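Local coordinates for dihydrodipicolinate synthase family protein (Sinorhizobium meliloti, PDB 4DNH) that is of unknown function but folds as a TIM barrel and probably belongs with the dihydrodipicolinate synthase family, at residues 188-193 / 201-206; 237-242 / 250-255. One frame throughout, in Å; residues are numbered along the deposited sequence.

Interaction 1. Residues 188-193 / 201-206; sequences IHWLGE and GYWGNA
The first torsions of Trp190 and Trp203 bring their indoles together. In Trp190, CG stands anti to the backbone N (chi1 -171°), which swings the indole from the barrel strand toward the loop. In Trp203, CG lies anti to the carbonyl carbon (chi1 -55°), which brings the pyrrole edge of its ring against one face of Trp190. The setting is the fifth strand of a TIM barrel, 186-191, and the loop that leads from it to helix 208-221. The two indoles form a T-shaped (edge-to-face) stack, with planes at 89° and five-membered-ring centroids 4.5 Å apart. Trp203 supplies the edge. Its NE1 sits over one face of Trp190, 3.4 Å from CD2 of that ring. Trp203 CD1 lies 3.6 Å from Trp190 CE2. An alanine in place of Trp190 would probably open a gap beside the pyrrole edge of Trp203 and let that indole shift.

The six-membered end of Trp203 reaches back along the strand. Its CZ2 rests 4.1 Å from Ile188 CG2, which comes in at the ring edge. One face of Trp203 is packed by its neighbour, with Tyr202 CD2 above the ring plane. Tyr202 also brings CB to 4.4 Å from Trp190 NE1, while its hydroxyl is hydrogen-bonded to Tyr175 and Ser158. Cys215 of helix 208-221 touches Trp203, so this indole lies between the strand and the helix.

The loop bends through a type II beta turn from Gly201 to Gly204. At the outer end of the contact the Glu193 carboxylate faces the turn. Its OE1 is hydrogen-bonded to His208, and its OE2 lies 3.6 Å from Gly201 N.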
loop_
_atom_site.group_PDB
_atom_site.type_symbol
_atom_site.label_atom_id
_atom_site.label_comp_id
_atom_site.label_asym_id
_atom_site.label_seq_id
_atom_site.Cartn_x
_atom_site.Cartn_y
_atom_site.Cartn_z
ATOM N N ILE A 188 -1.963 11.395 -7.518
ATOM C CA ILE A 188 -0.637 11.208 -8.079
ATOM C C ILE A 188 0.236 10.462 -7.091
ATOM O O ILE A 188 0.266 10.759 -5.895
ATOM C CB ILE A 188 0.017 12.552 -8.456
ATOM C CG1 ILE A 188 -0.695 13.157 -9.668
ATOM C CG2 ILE A 188 1.507 12.371 -8.733
ATOM C CD1 ILE A 188 -0.106 14.463 -10.155
ATOM N N HIS A 189 0.964 9.485 -7.601
ATOM C CA HIS A 189 1.809 8.691 -6.751
ATOM C C HIS A 189 3.279 8.909 -7.026
ATOM O O HIS A 189 3.777 8.656 -8.126
ATOM C CB HIS A 189 1.413 7.240 -6.869
ATOM C CG HIS A 189 2.120 6.338 -5.903
ATOM N ND1 HIS A 189 2.213 5.015 -6.095
ATOM C CD2 HIS A 189 2.793 6.618 -4.713
ATOM C CE1 HIS A 189 2.904 4.469 -5.081
ATOM N NE2 HIS A 189 3.255 5.452 -4.236
ATOM N N TRP A 190 3.966 9.428 -6.009
ATOM C CA TRP A 190 5.415 9.527 -5.988
ATOM C C TRP A 190 5.972 8.385 -5.172
ATOM O O TRP A 190 6.001 8.434 -3.943
ATOM C CB TRP A 190 5.828 10.864 -5.407
ATOM C CG TRP A 190 7.298 11.138 -5.538
ATOM C CD1 TRP A 190 8.282 10.289 -6.043
ATOM C CD2 TRP A 190 8.017 12.341 -5.109
ATOM N NE1 TRP A 190 9.512 10.875 -5.973
ATOM C CE2 TRP A 190 9.425 12.109 -5.423
ATOM C CE3 TRP A 190 7.645 13.545 -4.529
ATOM C CZ2 TRP A 190 10.406 13.061 -5.157
ATOM C CZ3 TRP A 190 8.637 14.499 -4.267
ATOM C CH2 TRP A 190 9.984 14.259 -4.572
ATOM N N LEU A 191 6.395 7.332 -5.872
ATOM C CA LEU A 191 6.929 6.110 -5.281
ATOM C C LEU A 191 8.459 6.194 -5.213
ATOM O O LEU A 191 9.106 6.342 -6.248
ATOM C CB LEU A 191 6.507 4.924 -6.159
ATOM C CG LEU A 191 6.730 3.445 -5.794
ATOM C CD1 LEU A 191 6.109 3.089 -4.450
ATOM C CD2 LEU A 191 6.155 2.556 -6.887
ATOM N N GLY A 192 9.032 6.102 -4.014
ATOM C CA GLY A 192 10.497 6.187 -3.838
ATOM C C GLY A 192 11.296 4.966 -4.299
ATOM O O GLY A 192 10.736 3.885 -4.499
ATOM N N GLU A 193 12.607 5.152 -4.468
ATOM C CA GLU A 193 13.501 4.112 -5.008
ATOM C C GLU A 193 13.711 2.883 -4.119
ATOM O O GLU A 193 14.175 1.837 -4.591
ATOM C CB GLU A 193 14.865 4.677 -5.469
ATOM C CG GLU A 193 15.498 5.742 -4.586
ATOM C CD GLU A 193 15.085 7.149 -4.993
ATOM O OE1 GLU A 193 14.307 7.779 -4.242
ATOM O OE2 GLU A 193 15.522 7.622 -6.071
ATOM N N GLY A 201 15.477 8.963 -9.368
ATOM C CA GLY A 201 15.482 10.368 -9.782
ATOM C C GLY A 201 14.215 10.823 -10.488
ATOM O O GLY A 201 14.284 11.595 -11.445
ATOM N N TYR A 202 13.061 10.354 -10.017
ATOM C CA TYR A 202 11.780 10.719 -10.621
ATOM C C TYR A 202 11.485 12.227 -10.468
ATOM O O TYR A 202 11.856 12.838 -9.455
ATOM C CB TYR A 202 10.643 9.860 -10.051
ATOM C CG TYR A 202 9.485 9.683 -11.005
ATOM C CD1 TYR A 202 9.551 8.764 -12.047
ATOM C CD2 TYR A 202 8.321 10.444 -10.870
ATOM C CE1 TYR A 202 8.491 8.601 -12.928
ATOM C CE2 TYR A 202 7.253 10.287 -11.744
ATOM C CZ TYR A 202 7.341 9.364 -12.770
ATOM O OH TYR A 202 6.290 9.208 -13.643
ATOM N N TRP A 203 10.829 12.798 -11.487
ATOM C CA TRP A 203 10.596 14.249 -11.673
ATOM C C TRP A 203 11.740 14.988 -12.327
ATOM O O TRP A 203 11.612 16.165 -12.666
ATOM C CB TRP A 203 10.125 14.955 -10.399
ATOM C CG TRP A 203 8.890 14.326 -9.800
ATOM C CD1 TRP A 203 8.782 13.675 -8.577
ATOM C CD2 TRP A 203 7.546 14.239 -10.396
ATOM N NE1 TRP A 203 7.502 13.219 -8.376
ATOM C CE2 TRP A 203 6.711 13.524 -9.423
ATOM C CE3 TRP A 203 6.971 14.676 -11.580
ATOM C CZ2 TRP A 203 5.372 13.257 -9.656
ATOM C CZ3 TRP A 203 5.614 14.404 -11.803
ATOM C CH2 TRP A 203 4.837 13.708 -10.861
ATOM N N GLY A 204 12.864 14.301 -12.514
ATOM C CA GLY A 204 13.999 14.848 -13.247
ATOM C C GLY A 204 15.214 15.254 -12.433
ATOM O O GLY A 204 16.175 15.785 -12.986
ATOM N N ASN A 205 15.178 15.020 -11.123
ATOM C CA ASN A 205 16.324 15.313 -10.262
ATOM C C ASN A 205 16.625 14.198 -9.265
ATOM O O ASN A 205 15.713 13.608 -8.678
ATOM C CB ASN A 205 16.120 16.630 -9.517
ATOM C CG ASN A 205 17.431 17.255 -9.077
ATOM O OD1 ASN A 205 18.268 16.614 -8.437
ATOM N ND2 ASN A 205 17.620 18.520 -9.427
ATOM N N ALA A 206 17.914 13.928 -9.067
ATOM C CA ALA A 206 18.361 12.903 -8.113
ATOM C C ALA A 206 18.119 13.329 -6.648
ATOM O O ALA A 206 18.040 12.486 -5.747
ATOM C CB ALA A 206 19.825 12.558 -8.360
#

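Interaction 2. Residues 237-242 / 250-255; sequences EKEIVM and VRMYTG
Met252, a selenomethionine, is the first residue of 250-255 to touch the helix, meeting Glu239 and Met242. The contact belongs to a beta-alpha-beta unit of the TIM barrel: strand 226-232, helix 236-243, strand 251-254. The short helix and strand segments run nearly antiparallel, at 168°, with axes 10.1 Å apart. The Met252 side chain leaves the strand toward the helix at CB and then bends at chi2 and chi3 (60° and 81°). This bend turns CE to the helix, 3.6 Å from Met242 CB. The selenium of Met252 lies 3.9 Å from Glu239 CG, beside the aliphatic part of the glutamate. Met242, also a selenomethionine, meets Met252 at about a right angle, and its own chain runs on toward helix 208-221, where it touches Met212 and Cys215.

Tyr253 turns the other way, and its hydroxyl is hydrogen-bonded to Asp227.

Thr254 makes the polar link. Glu239 is extended beyond CG, and this brings its buried carboxylate to the strand. Thr254 OG1 donates to the syn lone pair of Glu239 OE1, 2.7 Å away. Leu263 of helix 260-265 touches both residues. The second carboxylate oxygen, OE2, is hydrogen-bonded to Ser272 OG, so both oxygens of the glutamate have partners and its rotation is probably fixed.

Gly255 follows just after the strand. Its carbonyl O is hydrogen-bonded to O2 of a glycerol, probably from the crystallisation liquor.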
loop_
_atom_site.group_PDB
_atom_site.type_symbol
_atom_site.label_atom_id
_atom_site.label_comp_id
_atom_site.label_asym_id
_atom_site.label_seq_id
_atom_site.Cartn_x
_atom_site.Cartn_y
_atom_site.Cartn_z
ATOM N N GLU A 237 10.142 14.472 7.211
ATOM C CA GLU A 237 10.320 15.917 7.029
ATOM C C GLU A 237 9.934 16.373 5.623
ATOM O O GLU A 237 9.464 17.495 5.444
ATOM C CB GLU A 237 11.731 16.417 7.413
ATOM C CG GLU A 237 12.872 15.446 7.146
ATOM C CD GLU A 237 13.393 15.452 5.712
ATOM O OE1 GLU A 237 13.237 14.421 5.024
ATOM O OE2 GLU A 237 13.971 16.471 5.276
ATOM N N LYS A 238 10.113 15.502 4.637
ATOM C CA LYS A 238 9.828 15.876 3.263
ATOM C C LYS A 238 8.325 15.990 3.002
ATOM O O LYS A 238 7.900 16.844 2.215
ATOM C CB LYS A 238 10.522 14.942 2.271
ATOM C CG LYS A 238 11.969 15.339 1.983
ATOM C CD LYS A 238 12.734 14.259 1.231
ATOM C CE LYS A 238 14.234 14.479 1.315
ATOM N NZ LYS A 238 14.765 14.216 2.683
ATOM N N GLU A 239 7.537 15.168 3.696
ATOM C CA GLU A 239 6.083 15.205 3.603
ATOM C C GLU A 239 5.495 16.477 4.248
ATOM O O GLU A 239 4.628 17.146 3.663
ATOM C CB GLU A 239 5.462 13.941 4.225
ATOM C CG GLU A 239 3.980 13.792 3.941
ATOM C CD GLU A 239 3.346 12.514 4.491
ATOM O OE1 GLU A 239 4.027 11.465 4.560
ATOM O OE2 GLU A 239 2.142 12.555 4.837
ATOM N N ILE A 240 5.967 16.794 5.451
ATOM C CA ILE A 240 5.474 17.935 6.211
ATOM C C ILE A 240 5.729 19.210 5.425
ATOM O O ILE A 240 4.835 20.052 5.300
ATOM C CB ILE A 240 6.089 17.993 7.629
ATOM C CG1 ILE A 240 5.538 16.821 8.471
ATOM C CG2 ILE A 240 5.804 19.332 8.292
ATOM C CD1 ILE A 240 6.167 16.635 9.837
ATOM N N VAL A 241 6.929 19.318 4.853
ATOM C CA VAL A 241 7.290 20.477 4.035
ATOM C C VAL A 241 6.432 20.564 2.776
ATOM O O VAL A 241 6.157 21.657 2.280
ATOM C CB VAL A 241 8.804 20.515 3.693
ATOM C CG1 VAL A 241 9.125 21.585 2.652
ATOM C CG2 VAL A 241 9.634 20.746 4.953
HETATM N N MSE A 242 5.974 19.425 2.280
HETATM C CA MSE A 242 5.240 19.421 1.025
HETATM C C MSE A 242 3.779 19.675 1.211
HETATM O O MSE A 242 3.169 20.389 0.414
HETATM C CB MSE A 242 5.454 18.118 0.288
HETATM C CG MSE A 242 5.229 18.406 -1.185
HETATM SE SE MSE A 242 5.253 16.674 -2.092
HETATM C CE MSE A 242 5.304 17.374 -3.933
ATOM N N VAL A 250 -6.201 20.019 -2.822
ATOM C CA VAL A 250 -5.335 18.925 -3.240
ATOM C C VAL A 250 -4.882 18.230 -1.953
ATOM O O VAL A 250 -4.108 18.799 -1.184
ATOM C CB VAL A 250 -4.141 19.436 -4.093
ATOM C CG1 VAL A 250 -3.144 18.323 -4.363
ATOM C CG2 VAL A 250 -4.626 20.025 -5.413
ATOM N N ARG A 251 -5.392 17.021 -1.697
ATOM C CA ARG A 251 -5.065 16.304 -0.453
ATOM C C ARG A 251 -3.647 15.695 -0.414
ATOM O O ARG A 251 -3.070 15.362 -1.452
ATOM C CB ARG A 251 -6.074 15.199 -0.198
ATOM C CG ARG A 251 -7.508 15.635 0.015
ATOM C CD ARG A 251 -8.361 14.381 0.168
ATOM N NE ARG A 251 -9.757 14.652 0.521
ATOM C CZ ARG A 251 -10.186 15.058 1.719
ATOM N NH1 ARG A 251 -9.336 15.281 2.730
ATOM N NH2 ARG A 251 -11.488 15.255 1.896
HETATM N N MSE A 252 -3.098 15.557 0.794
HETATM C CA MSE A 252 -1.831 14.838 1.008
HETATM C C MSE A 252 -2.162 13.474 1.546
HETATM O O MSE A 252 -2.654 13.334 2.677
HETATM C CB MSE A 252 -0.931 15.599 1.983
HETATM C CG MSE A 252 0.329 14.852 2.439
HETATM SE SE MSE A 252 1.558 14.368 0.963
HETATM C CE MSE A 252 2.480 16.093 0.719
ATOM N N TYR A 253 -1.931 12.447 0.738
ATOM C CA TYR A 253 -2.128 11.087 1.217
ATOM C C TYR A 253 -0.779 10.557 1.677
ATOM O O TYR A 253 0.161 10.465 0.876
ATOM C CB TYR A 253 -2.721 10.189 0.130
ATOM C CG TYR A 253 -4.183 10.478 -0.221
ATOM C CD1 TYR A 253 -5.222 10.004 0.585
ATOM C CD2 TYR A 253 -4.520 11.199 -1.376
ATOM C CE1 TYR A 253 -6.543 10.252 0.265
ATOM C CE2 TYR A 253 -5.839 11.450 -1.703
ATOM C CZ TYR A 253 -6.849 10.976 -0.879
ATOM O OH TYR A 253 -8.167 11.228 -1.187
ATOM N N THR A 254 -0.670 10.219 2.961
ATOM C CA THR A 254 0.582 9.671 3.457
ATOM C C THR A 254 0.850 8.245 2.939
ATOM O O THR A 254 -0.053 7.424 2.842
ATOM C CB THR A 254 0.765 9.808 4.990
ATOM O OG1 THR A 254 2.153 9.627 5.290
ATOM C CG2 THR A 254 -0.051 8.796 5.784
ATOM N N GLY A 255 2.093 7.994 2.560
ATOM C CA GLY A 255 2.499 6.713 2.024
ATOM C C GLY A 255 3.603 6.236 2.918
ATOM O O GLY A 255 4.209 5.200 2.679
#

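From the N terminus, the chain reaches interaction 1 first. Residues 188-193 take in the end of strand 186-191 and the first loop residues after it, and 201-206 fold back on them after seven residues. This closes the loop before helix 208-221. The chain then runs through that helix and strand 226-232 to interaction 2. Here helix 236-243 packs on strand 251-254, again closing a span of seven residues. The two contacts are in series, so they neither nest nor cross. The centres of interactions 1 and 2 are about 14 Å apart, and the two do not touch. Strand 226-232 lies between strands 186-191 and 251-254 in the same barrel sheet. Helix 208-221 also packs against both contacts.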